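Local structure of microcin B17-processing protein McbC (Escherichia coli, 6GRI) at the interface of chains A and B and the interface of chains A and C. The protein oxidises the azoline rings made in the microcin B17 precursor to oxazoles and thiazoles, acting as the FMN-dependent dehydrogenase of the McbBCD synthetase. Numbering follows the deposited sequence. Chains: chain A/B, Microcin B17-processing protein McbC; chain C, Microcin B17-processing protein McbD.

Contact 1: the interface of chains A and B. Residues chain A 45, 47, 52, 56; chain B 124, 200-201.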
# COMPACT_ATOMS: atom_id res chain seq x y z
N SER A 45 -1.40 -21.74 9.26
CA SER A 45 -0.16 -22.07 8.53
C SER A 45 -0.36 -22.36 7.04
O SER A 45 -1.14 -23.23 6.68
CB SER A 45 0.54 -23.28 9.16
OG SER A 45 1.70 -23.62 8.42
N VAL A 47 2.03 -23.72 5.29
CA VAL A 47 2.73 -24.99 5.12
C VAL A 47 1.95 -26.08 5.85
O VAL A 47 1.66 -25.91 7.03
CB VAL A 47 4.16 -24.96 5.73
CG1 VAL A 47 4.89 -26.27 5.41
CG2 VAL A 47 4.95 -23.75 5.24
N LEU A 52 6.22 -29.32 8.13
CA LEU A 52 6.68 -28.21 8.98
C LEU A 52 8.05 -28.43 9.64
O LEU A 52 8.83 -27.48 9.74
CB LEU A 52 5.64 -27.84 10.07
CG LEU A 52 4.60 -26.76 9.76
CD1 LEU A 52 3.52 -26.75 10.83
CD2 LEU A 52 5.21 -25.37 9.68
N GLU A 56 11.76 -25.97 10.91
CA GLU A 56 11.88 -25.59 12.32
C GLU A 56 13.28 -25.81 12.86
O GLU A 56 13.87 -26.86 12.67
CB GLU A 56 10.87 -26.39 13.15
CG GLU A 56 9.44 -26.03 12.76
CD GLU A 56 8.38 -26.97 13.28
OE1 GLU A 56 8.71 -28.00 13.89
OE2 GLU A 56 7.19 -26.65 13.06
N GLY B 124 6.68 -20.03 15.43
CA GLY B 124 6.80 -21.26 14.65
C GLY B 124 8.17 -21.93 14.65
O GLY B 124 8.42 -22.82 13.83
N PHE B 200 6.45 -16.96 4.75
CA PHE B 200 5.91 -18.18 4.12
C PHE B 200 4.89 -19.00 4.91
O PHE B 200 4.06 -19.67 4.31
CB PHE B 200 7.03 -19.10 3.56
CG PHE B 200 7.71 -19.98 4.58
CD1 PHE B 200 8.36 -19.45 5.69
CD2 PHE B 200 7.75 -21.37 4.39
CE1 PHE B 200 9.00 -20.27 6.60
CE2 PHE B 200 8.39 -22.20 5.30
CZ PHE B 200 9.01 -21.66 6.41
N LYS B 201 4.93 -18.94 6.24
CA LYS B 201 3.96 -19.67 7.07
C LYS B 201 2.78 -18.79 7.54
O LYS B 201 1.62 -19.17 7.40
CB LYS B 201 4.68 -20.28 8.27
CG LYS B 201 3.87 -21.35 8.95
CD LYS B 201 4.52 -21.83 10.24
CE LYS B 201 3.52 -22.59 11.11
NZ LYS B 201 4.06 -22.95 12.44
O HOH W 1 6.62 -24.08 12.50
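B:Lys201 lays its methylene chain against A:Leu52 and A:Ser45, and this apolar core belongs to the two-fold interface between the McbC subunits. A:Leu52 brings up its CD2 branch across the lysine chain at about a right angle, with CD2 3.6 Å from B:Lys201 CE. On a neighbouring flank of the same chain, A:Ser45 CB also comes within 3.6 Å of B:Lys201 CE. The lysine leaves its backbone with CG anti to N (chi1 -164°) and stays extended to the tip, which carries the amine past A:Leu52 to the polar rim. Beside this core, A:Val47 sets one methyl obliquely against the CD2-CE2 side of the B:Phe200 ring, A:Val47 CG2 lying 3.8 Å from B:Phe200 CE2. The A:Ser45 hydroxyl, beside the lysine methylenes, also donates within its own chain: OG to the carbonyl O of A:Val47 at 2.7 Å, in the carbonyl plane and on a lone pair, which braces the loop that presents both residues. At the rim a water joins three groups from the two subunits. Its O lies 2.7 Å from carboxylate OE2 of A:Glu56, 2.6 Å from the carbonyl O of B:Gly124 and 2.8 Å from the amine NZ of B:Lys201. If charged as usual, A:Glu56 and B:Lys201 are bridged by the water without direct contact, and their attraction may steady the lysine tip. Chain A supplies the stretch after strand 42-43, including 3-10 helix 50-54; chain B supplies 3-10 helix 123-125 and the loop between helices 195-199 and 204-228.

Contact 2: the interface of chains A and C. Residues chain A 8-9, 12, 196, 253; chain C 19-22.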
# COMPACT_ATOMS: atom_id res chain seq x y z
N LEU A 8 -0.61 12.66 24.72
CA LEU A 8 -0.60 12.39 23.28
C LEU A 8 -1.02 13.58 22.39
O LEU A 8 -0.67 13.60 21.21
CB LEU A 8 -1.50 11.19 22.96
CG LEU A 8 -1.06 9.83 23.50
CD1 LEU A 8 -2.16 8.80 23.23
CD2 LEU A 8 0.27 9.40 22.89
N VAL A 9 -1.73 14.55 22.94
CA VAL A 9 -2.09 15.78 22.21
C VAL A 9 -0.81 16.51 21.76
O VAL A 9 -0.80 17.15 20.71
CB VAL A 9 -2.91 16.77 23.07
CG1 VAL A 9 -3.35 17.98 22.24
CG2 VAL A 9 -4.14 16.13 23.70
N THR A 12 0.50 14.33 18.81
CA THR A 12 -0.29 14.49 17.59
C THR A 12 -0.07 15.79 16.81
O THR A 12 -0.49 15.88 15.67
CB THR A 12 -1.80 14.32 17.84
OG1 THR A 12 -2.42 13.78 16.67
CG2 THR A 12 -2.50 15.64 18.23
N GLU A 196 0.70 6.78 16.74
CA GLU A 196 1.15 8.18 16.61
C GLU A 196 2.45 8.50 17.37
O GLU A 196 3.25 9.31 16.90
CB GLU A 196 0.04 9.15 16.99
CG GLU A 196 -1.15 9.11 16.03
CD GLU A 196 -1.91 10.43 15.91
OE1 GLU A 196 -1.28 11.50 15.88
OE2 GLU A 196 -3.15 10.38 15.84
N THR A 253 -6.03 4.49 17.84
CA THR A 253 -4.85 5.01 18.54
C THR A 253 -3.81 3.94 18.89
O THR A 253 -2.61 4.21 18.80
CB THR A 253 -5.33 5.74 19.81
OG1 THR A 253 -6.03 6.93 19.42
CG2 THR A 253 -4.19 6.13 20.73
N SER C 19 -7.38 14.37 19.01
CA SER C 19 -6.40 13.80 19.91
C SER C 19 -6.49 12.26 19.95
O SER C 19 -7.60 11.72 19.96
CB SER C 19 -6.59 14.34 21.31
OG SER C 19 -5.50 13.94 22.09
N PRO C 20 -5.34 11.56 19.99
CA PRO C 20 -5.43 10.11 20.17
C PRO C 20 -5.67 9.83 21.63
O PRO C 20 -5.38 10.68 22.45
CB PRO C 20 -4.04 9.58 19.74
CG PRO C 20 -3.20 10.77 19.43
CD PRO C 20 -3.93 12.00 19.93
N LYS C 21 -6.21 8.65 21.93
CA LYS C 21 -6.44 8.23 23.32
C LYS C 21 -6.41 6.70 23.47
O LYS C 21 -6.90 5.98 22.61
CB LYS C 21 -7.78 8.77 23.80
CG LYS C 21 -8.93 8.50 22.85
CD LYS C 21 -10.27 8.53 23.58
CE LYS C 21 -11.32 7.69 22.87
NZ LYS C 21 -12.08 8.47 21.85
N LEU C 22 -5.84 6.20 24.57
CA LEU C 22 -5.83 4.76 24.81
C LEU C 22 -7.24 4.20 25.04
O LEU C 22 -7.64 3.22 24.42
CB LEU C 22 -4.95 4.39 26.00
CG LEU C 22 -3.49 4.81 26.01
CD1 LEU C 22 -2.75 4.09 27.13
CD2 LEU C 22 -2.83 4.55 24.67
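This heteromeric interface joins the McbC dehydrogenase to the YcaO cyclodehydratase McbD, tying together the enzymes that form and oxidise the azoline rings. In this patch C:Pro20 acts as a wedge, its ring set among A:Leu8, A:Thr12, A:Glu196 and A:Thr253. Different ring atoms meet different walls. C:Pro20 CD faces A:Thr12 CB at 3.8 Å in an oblique approach, while C:Pro20 CG meets the carboxylate carbon CD of A:Glu196, also at 3.8 Å, the glutamate side chain crossing the ring at about a right angle. On another flank, C:Pro20 CB rests 3.6 Å from the methyl CG2 of A:Thr253. A:Leu8 adds its CB beside the ring and its CD1 branch near the C:Pro20 carbonyl. A:Glu196 is held by its own chain: the hydroxyl OG1 of A:Thr12 donates to A:Glu196 OE1 at 2.7 Å, from the syn side and 22° out of the carboxylate plane, fixing the wall under C:Pro20. A direct hydrogen bond comes from the next residue, where the backbone N of C:Lys21 donates to A:Thr253 OG1 at 3.1 Å, with 152° at the hydrogen. A:Thr253 turns OG1 beside its backbone N (chi1 -69°), which leaves methyl CG2 anti to that N and offers hydroxyl and methyl to the same McbD loop. C:Ser19 packs its CB 3.9 Å from CG2 of A:Val9. The McbD segment is the loop after strand 15-18. McbC receives it with its N-terminal helix 8-11, the short 3-10 turn 12-14, helix 195-199 and the residue just before strand 254-263.

About 36 Å separates the C-alpha centres of contact 1 and contact 2, and the two have no residue in common. They nevertheless draw on neighbouring pieces of McbC: helix 195-199 faces McbD in contact 2, and the loop directly following it, in the other subunit, reaches across the dimer in contact 1. Each McbC copy can therefore hold its twin and McbD at once, with that short segment serving both. Contact 1 belongs to the symmetric dehydrogenase dimer and contact 2 attaches a cyclodehydratase to it; with two McbD copies in the assembly, the dimer would bridge them.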